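Local coordinates for protein NDP-rhamnosyltransferase (Saccharopolyspora spinosa, PDB 3TSA) that belongs to the GT-B class of glycosyltransferases and is built from two domains, each around a parallel beta-sheet, at residues Gln102-Leu107 against Ile126-Leu130; Arg142-Asp146 against Leu186-Pro192; Asp180-Ser185 against Glu369-Met373. All coordinates share one frame. Residue numbers count along the deposited sequence, not the author numbering.

Interaction 1 (Gln102-Leu107 against Ile126-Leu130)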
# COMPACT_ATOMS: atom_id res chain seq x y z
N GLN A 102 2.68 27.93 1.51
CA GLN A 102 1.82 26.82 1.94
C GLN A 102 1.65 26.69 3.42
O GLN A 102 0.91 25.83 3.91
CB GLN A 102 2.45 25.50 1.50
CG GLN A 102 2.51 25.33 0.01
CD GLN A 102 3.32 24.12 -0.33
OE1 GLN A 102 4.17 23.67 0.47
NE2 GLN A 102 3.06 23.57 -1.51
N LEU A 103 2.38 27.50 4.16
CA LEU A 103 2.30 27.40 5.63
C LEU A 103 0.87 27.39 6.26
O LEU A 103 0.56 26.62 7.20
CB LEU A 103 3.17 28.52 6.21
CG LEU A 103 3.53 28.28 7.66
CD1 LEU A 103 3.88 26.81 8.11
CD2 LEU A 103 4.57 29.29 8.26
N PRO A 104 0.00 28.30 5.80
CA PRO A 104 -1.34 28.38 6.38
C PRO A 104 -2.09 27.05 6.19
O PRO A 104 -2.78 26.63 7.13
CB PRO A 104 -2.02 29.54 5.59
CG PRO A 104 -0.93 30.39 5.11
CD PRO A 104 0.28 29.42 4.87
N GLU A 105 -1.94 26.42 5.01
CA GLU A 105 -2.64 25.12 4.81
C GLU A 105 -2.08 24.07 5.74
O GLU A 105 -2.87 23.25 6.28
CB GLU A 105 -2.50 24.64 3.40
CG GLU A 105 -3.42 25.31 2.46
CD GLU A 105 -2.95 25.01 1.09
OE1 GLU A 105 -1.97 25.69 0.64
OE2 GLU A 105 -3.52 24.05 0.49
N TYR A 106 -0.74 24.04 5.92
CA TYR A 106 -0.13 23.00 6.79
C TYR A 106 -0.48 23.22 8.22
O TYR A 106 -0.67 22.28 8.99
CB TYR A 106 1.41 22.86 6.59
CG TYR A 106 1.83 22.10 5.29
CD1 TYR A 106 2.24 20.73 5.31
CD2 TYR A 106 1.79 22.74 4.06
CE1 TYR A 106 2.65 20.07 4.07
CE2 TYR A 106 2.17 22.11 2.87
CZ TYR A 106 2.58 20.77 2.89
OH TYR A 106 2.92 20.18 1.68
N LEU A 107 -0.60 24.50 8.62
CA LEU A 107 -0.96 24.74 10.02
C LEU A 107 -2.41 24.35 10.28
O LEU A 107 -2.69 23.77 11.31
CB LEU A 107 -0.75 26.22 10.39
CG LEU A 107 0.72 26.67 10.49
CD1 LEU A 107 0.68 28.21 10.52
CD2 LEU A 107 1.27 26.14 11.77
N ILE A 126 9.23 23.06 4.25
CA ILE A 126 8.00 23.31 5.01
C ILE A 126 7.86 22.41 6.23
O ILE A 126 7.39 22.85 7.30
CB ILE A 126 6.75 23.18 4.11
CG1 ILE A 126 5.45 23.41 4.95
CG2 ILE A 126 6.66 21.79 3.51
CD1 ILE A 126 5.37 24.75 5.60
N GLY A 127 8.20 21.10 6.10
CA GLY A 127 8.07 20.24 7.29
C GLY A 127 8.91 20.62 8.50
O GLY A 127 8.51 20.49 9.66
N ARG A 128 10.10 21.14 8.23
CA ARG A 128 10.95 21.65 9.27
C ARG A 128 10.38 22.96 9.93
O ARG A 128 10.44 23.10 11.17
CB ARG A 128 12.36 21.89 8.76
CG ARG A 128 13.03 20.56 8.35
CD ARG A 128 14.41 20.80 7.77
NE ARG A 128 15.29 21.22 8.85
CZ ARG A 128 16.56 21.60 8.68
NH1 ARG A 128 17.10 21.58 7.46
NH2 ARG A 128 17.30 21.98 9.75
N VAL A 129 9.90 23.88 9.10
CA VAL A 129 9.20 25.09 9.58
C VAL A 129 8.03 24.63 10.45
O VAL A 129 7.87 25.09 11.59
CB VAL A 129 8.80 26.02 8.44
CG1 VAL A 129 7.90 27.20 8.97
CG2 VAL A 129 10.10 26.59 7.73
N LEU A 130 7.19 23.73 9.92
CA LEU A 130 6.00 23.28 10.64
C LEU A 130 6.39 22.67 12.00
O LEU A 130 5.81 22.98 13.03
CB LEU A 130 5.23 22.27 9.80
CG LEU A 130 3.83 21.86 10.24
CD1 LEU A 130 3.00 23.10 10.23
CD2 LEU A 130 3.24 20.77 9.26
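Tyr106 lays one face of its ring against Ile126: Ile126 CG1 stands 3.9 Å from the ring centroid of Tyr106 and only 15° off the ring normal, a CH-pi contact, with Tyr106 CD2 the nearest ring atom to Ile126 CG1 at 3.8 Å. One turn on, Leu130 reaches the same tyrosine, its CD2 lying 3.9 Å from Tyr106 CB. Leu103, one helical turn before Leu107, has a CA-to-CB bond that points sideways, yet the end of its side chain swings in. Its CD1 meets Ile126 CD1 at 3.6 Å, and its CD2 touches Val129 CG1 at 4.0 Å. Leu107 closes the far end, with CD2 3.8 Å from Leu130 CD1. Ile126 thus sits between Leu103 and Tyr106, and Leu130 between Tyr106 and Leu107, so the contact is almost wholly apolar, with Gln102 OE1 at its edge, 4.4 Å from Ile126 CG2, and holds by shape and exclusion of water.

The two helical segments cross at -57°, their axes 10.6 Å apart at closest approach. This is a wide spacing, filled by the branched and aromatic side chains; the closest CA pair, Leu103 and Ile126, is 7.0 Å apart. Val7 of strand 3-7 touches both Tyr106 and Ile126, and Leu160 of helix 151-166 touches Val129, so the pair is built into the surrounding layers. Helix 82-113 leads into strand 117-121, which is followed by helix 125-133; packing of two such helices beside the parallel sheet is characteristic of the Rossmann-like N-terminal domain of a GT-B glycosyltransferase.

Interaction 2 (Arg142-Asp146 against Leu186-Pro192)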
# COMPACT_ATOMS: atom_id res chain seq x y z
N ARG A 142 15.89 10.79 3.90
CA ARG A 142 16.60 10.87 2.64
C ARG A 142 15.99 9.90 1.66
O ARG A 142 15.63 8.77 2.02
CB ARG A 142 18.06 10.47 2.86
CG ARG A 142 18.77 11.60 3.58
CD ARG A 142 20.19 11.19 4.00
NE ARG A 142 20.86 12.44 4.51
CZ ARG A 142 21.79 12.39 5.48
NH1 ARG A 142 22.23 11.19 5.97
NH2 ARG A 142 22.29 13.55 5.98
N TRP A 143 15.93 10.33 0.40
CA TRP A 143 15.53 9.34 -0.65
C TRP A 143 16.73 8.54 -1.15
O TRP A 143 16.57 7.46 -1.78
CB TRP A 143 14.80 10.06 -1.78
CG TRP A 143 15.76 10.98 -2.49
CD1 TRP A 143 16.62 10.62 -3.48
CD2 TRP A 143 16.09 12.30 -2.13
NE1 TRP A 143 17.43 11.67 -3.82
CE2 TRP A 143 17.13 12.73 -3.00
CE3 TRP A 143 15.56 13.20 -1.19
CZ2 TRP A 143 17.68 13.99 -2.95
CZ3 TRP A 143 16.11 14.48 -1.13
CH2 TRP A 143 17.18 14.87 -2.02
N GLY A 144 17.94 9.03 -0.89
CA GLY A 144 19.13 8.35 -1.40
C GLY A 144 20.38 9.22 -1.15
O GLY A 144 20.59 9.65 -0.04
N VAL A 145 21.18 9.43 -2.19
CA VAL A 145 22.36 10.33 -2.08
C VAL A 145 21.83 11.74 -1.77
O VAL A 145 20.81 12.17 -2.35
CB VAL A 145 23.20 10.30 -3.37
CG1 VAL A 145 24.33 11.32 -3.27
CG2 VAL A 145 23.79 8.90 -3.55
N ASP A 146 22.44 12.38 -0.79
CA ASP A 146 21.88 13.68 -0.25
C ASP A 146 22.97 14.72 -0.47
O ASP A 146 23.92 14.78 0.31
CB ASP A 146 21.59 13.50 1.26
CG ASP A 146 21.05 14.80 1.91
OD1 ASP A 146 20.98 15.87 1.23
OD2 ASP A 146 20.68 14.75 3.09
N LEU A 186 28.33 4.94 -0.50
CA LEU A 186 27.97 5.85 -1.64
C LEU A 186 27.46 7.20 -1.20
O LEU A 186 27.22 8.06 -2.06
CB LEU A 186 26.85 5.23 -2.50
CG LEU A 186 27.20 3.82 -3.03
CD1 LEU A 186 25.96 3.29 -3.70
CD2 LEU A 186 28.40 3.86 -4.02
N GLN A 187 27.29 7.46 0.10
CA GLN A 187 26.63 8.70 0.47
C GLN A 187 27.60 9.87 0.33
O GLN A 187 28.81 9.68 0.51
CB GLN A 187 26.09 8.52 1.92
CG GLN A 187 25.27 9.77 2.51
CD GLN A 187 24.12 10.09 1.60
OE1 GLN A 187 24.29 10.83 0.65
NE2 GLN A 187 22.95 9.58 1.90
N ALA A 188 27.12 11.07 -0.04
CA ALA A 188 27.94 12.26 -0.15
C ALA A 188 28.72 12.49 1.15
O ALA A 188 28.16 12.37 2.29
CB ALA A 188 27.03 13.49 -0.47
N SER A 189 30.00 12.79 0.97
CA SER A 189 30.86 12.92 2.15
C SER A 189 30.39 13.98 3.13
O SER A 189 30.62 13.84 4.32
CB SER A 189 32.33 13.16 1.75
OG SER A 189 32.46 14.29 0.91
N ASP A 190 29.71 15.03 2.67
CA ASP A 190 29.28 16.09 3.58
C ASP A 190 27.87 16.02 4.12
O ASP A 190 27.38 16.97 4.80
CB ASP A 190 29.57 17.49 2.95
CG ASP A 190 28.81 17.72 1.73
OD1 ASP A 190 28.05 16.82 1.28
OD2 ASP A 190 28.95 18.84 1.18
N ALA A 191 27.21 14.88 3.91
CA ALA A 191 25.89 14.70 4.49
C ALA A 191 26.01 14.31 5.98
O ALA A 191 26.75 13.37 6.28
CB ALA A 191 25.17 13.53 3.68
N PRO A 192 25.29 15.02 6.86
CA PRO A 192 25.33 14.76 8.30
C PRO A 192 24.95 13.32 8.56
O PRO A 192 24.23 12.72 7.72
CB PRO A 192 24.20 15.69 8.81
CG PRO A 192 24.41 16.90 8.06
CD PRO A 192 24.44 16.21 6.61
O HOH W 1 25.30 16.82 1.50
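Arg142 donates from NH2 to Pro192 O at 2.7 Å, while Arg142 NH1 makes a weak bond to the same Pro192 O at 3.1 Å, so one carbonyl receives both terminal nitrogens. Within its own segment the arginine is steadied by a salt bridge from Arg142 NE to Asp146 OD2 (2.7 Å), and Arg142 NH1 also pairs with Asp180. Gln187 supplies the second polar link, its amide bridging backbone groups on both sides of Val145: Gln187 NE2 donates to Gly144 O at 3.1 Å, and Gln187 OE1 accepts from Asp146 N at 2.8 Å and Ala188 N at 2.9 Å. A water donates to Asp146 O (2.7 Å) and to Asp190 OD1 (2.8 Å) beside the type I turn Ala188-Ala191.

Around this network the packing is light: Ala191 CB covers one guanidinium face, 3.7 Å from Arg142 NH2, and Ala188 CB rests 3.5 Å from Asp146 O. The loops follow parallel strands 138-141 and 177-180 at their C-terminal ends and face the other half of the GT-B fold, where Val145 touches Tyr321; a bound magnesium ion lies about 5 Å from the Gln187 side chain. Side-chain amide and guanidinium groups thus satisfy backbone groups in two segments without regular structure.

Interaction 3 (Asp180-Ser185 against Glu369-Met373)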
# COMPACT_ATOMS: atom_id res chain seq x y z
N ASP A 180 18.28 7.30 6.61
CA ASP A 180 19.08 7.27 5.38
C ASP A 180 19.11 5.84 4.81
O ASP A 180 19.77 4.94 5.39
CB ASP A 180 20.54 7.74 5.78
CG ASP A 180 21.39 7.97 4.59
OD1 ASP A 180 20.95 7.63 3.46
OD2 ASP A 180 22.52 8.53 4.78
N PRO A 181 18.49 5.62 3.60
CA PRO A 181 18.54 4.32 2.98
C PRO A 181 19.74 4.18 1.99
O PRO A 181 19.94 3.12 1.39
CB PRO A 181 17.23 4.29 2.19
CG PRO A 181 17.09 5.77 1.63
CD PRO A 181 17.63 6.60 2.89
N CYS A 182 20.53 5.25 1.81
CA CYS A 182 21.68 5.11 0.93
C CYS A 182 22.80 4.18 1.47
O CYS A 182 23.17 4.28 2.63
CB CYS A 182 22.26 6.54 0.72
SG CYS A 182 23.57 6.60 -0.55
N PRO A 183 23.31 3.27 0.64
CA PRO A 183 24.47 2.48 1.03
C PRO A 183 25.54 3.46 1.58
O PRO A 183 25.87 4.44 0.93
CB PRO A 183 24.88 1.81 -0.30
CG PRO A 183 23.56 1.70 -1.07
CD PRO A 183 22.86 2.97 -0.75
N PRO A 184 26.06 3.28 2.84
CA PRO A 184 26.95 4.33 3.39
C PRO A 184 28.16 4.62 2.53
O PRO A 184 28.63 5.76 2.52
CB PRO A 184 27.39 3.75 4.73
CG PRO A 184 26.06 3.03 5.19
CD PRO A 184 25.54 2.35 3.88
N SER A 185 28.69 3.60 1.82
CA SER A 185 29.93 3.84 1.02
C SER A 185 29.61 4.80 -0.12
O SER A 185 30.54 5.39 -0.67
CB SER A 185 30.53 2.54 0.42
OG SER A 185 29.60 1.99 -0.52
N GLU A 369 25.73 -3.94 1.96
CA GLU A 369 25.60 -2.76 2.81
C GLU A 369 24.12 -2.49 3.09
O GLU A 369 23.76 -2.15 4.21
CB GLU A 369 26.23 -1.54 2.15
CG GLU A 369 27.74 -1.60 2.09
CD GLU A 369 28.25 -0.25 1.58
OE1 GLU A 369 28.10 0.76 2.29
OE2 GLU A 369 28.76 -0.24 0.45
N ILE A 370 23.28 -2.65 2.07
CA ILE A 370 21.85 -2.48 2.22
C ILE A 370 21.27 -3.51 3.19
O ILE A 370 20.56 -3.14 4.14
CB ILE A 370 21.12 -2.54 0.86
CG1 ILE A 370 21.54 -1.33 -0.00
CG2 ILE A 370 19.61 -2.48 1.07
CD1 ILE A 370 20.99 -1.39 -1.47
N THR A 371 21.58 -4.75 2.96
CA THR A 371 20.94 -5.76 3.80
C THR A 371 21.51 -5.79 5.23
O THR A 371 20.95 -6.48 6.09
CB THR A 371 21.01 -7.14 3.19
OG1 THR A 371 22.38 -7.53 3.01
CG2 THR A 371 20.26 -7.22 1.90
N ALA A 372 22.58 -5.06 5.52
CA ALA A 372 23.08 -4.93 6.93
C ALA A 372 22.23 -3.95 7.68
O ALA A 372 22.40 -3.81 8.89
CB ALA A 372 24.51 -4.40 6.93
N MET A 373 21.36 -3.21 6.99
CA MET A 373 20.57 -2.12 7.66
C MET A 373 19.26 -2.65 8.24
O MET A 373 18.70 -3.63 7.70
CB MET A 373 20.21 -1.07 6.61
CG MET A 373 21.48 -0.38 6.08
SD MET A 373 20.81 1.05 5.22
CE MET A 373 22.00 0.77 4.08
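This is an interdomain contact, bridging the two Rossmann-like halves: a proline-rich loop after strand 177-180 of the N-terminal half meets the last part of helix 358-371 and the residues after it, from which the chain end returns toward the N-terminal half, as in GT-B glycosyltransferases generally. Glu369 is its polar anchor. One carboxylate oxygen, Glu369 OE1, accepts from Ser185 N at 2.9 Å, and the other, Glu369 OE2, accepts from Ser185 OG at 2.6 Å, so a single residue is held through both backbone and side chain. Beside it the prolines form an apolar surface: Pro183 CG packs on Ile370 CG1 at 3.8 Å, and Met373 CE lies 3.9 Å from Pro184 CD. The loop is turned by an Asx turn, in which Asp180 OD1 accepts from Cys182 N at 2.9 Å. Phe300 of helix 296-304 touches Cys182 and Pro183. A carboxylate bonded to neutral donors, next to proline and methionine packing, implies a join held by hydrogen bonds and apolar fit, with no salt bridge between the two segments.

Overall arrangement
From the N terminus, interaction 1 first closes a short loop around strand 117-121. Interaction 2 opens next, at 142-146, and closes at 186-192. Interaction 3 starts inside that span, at 180-185, and closes only at 369-373, so interactions 2 and 3 cross. Their centres lie about 11 Å apart, and Asp180 OD2 joins them by a salt bridge to Arg142 NH1 (2.9 Å) and probably a hydrogen bond to Gln187 NE2 (3.1 Å). Interaction 1 stands apart, its centre about 25 Å from that of interaction 2. It joins two helices beside the N-terminal sheet, interaction 2 joins two loops at its strand ends, and interaction 3 links one of these to the C-terminal half.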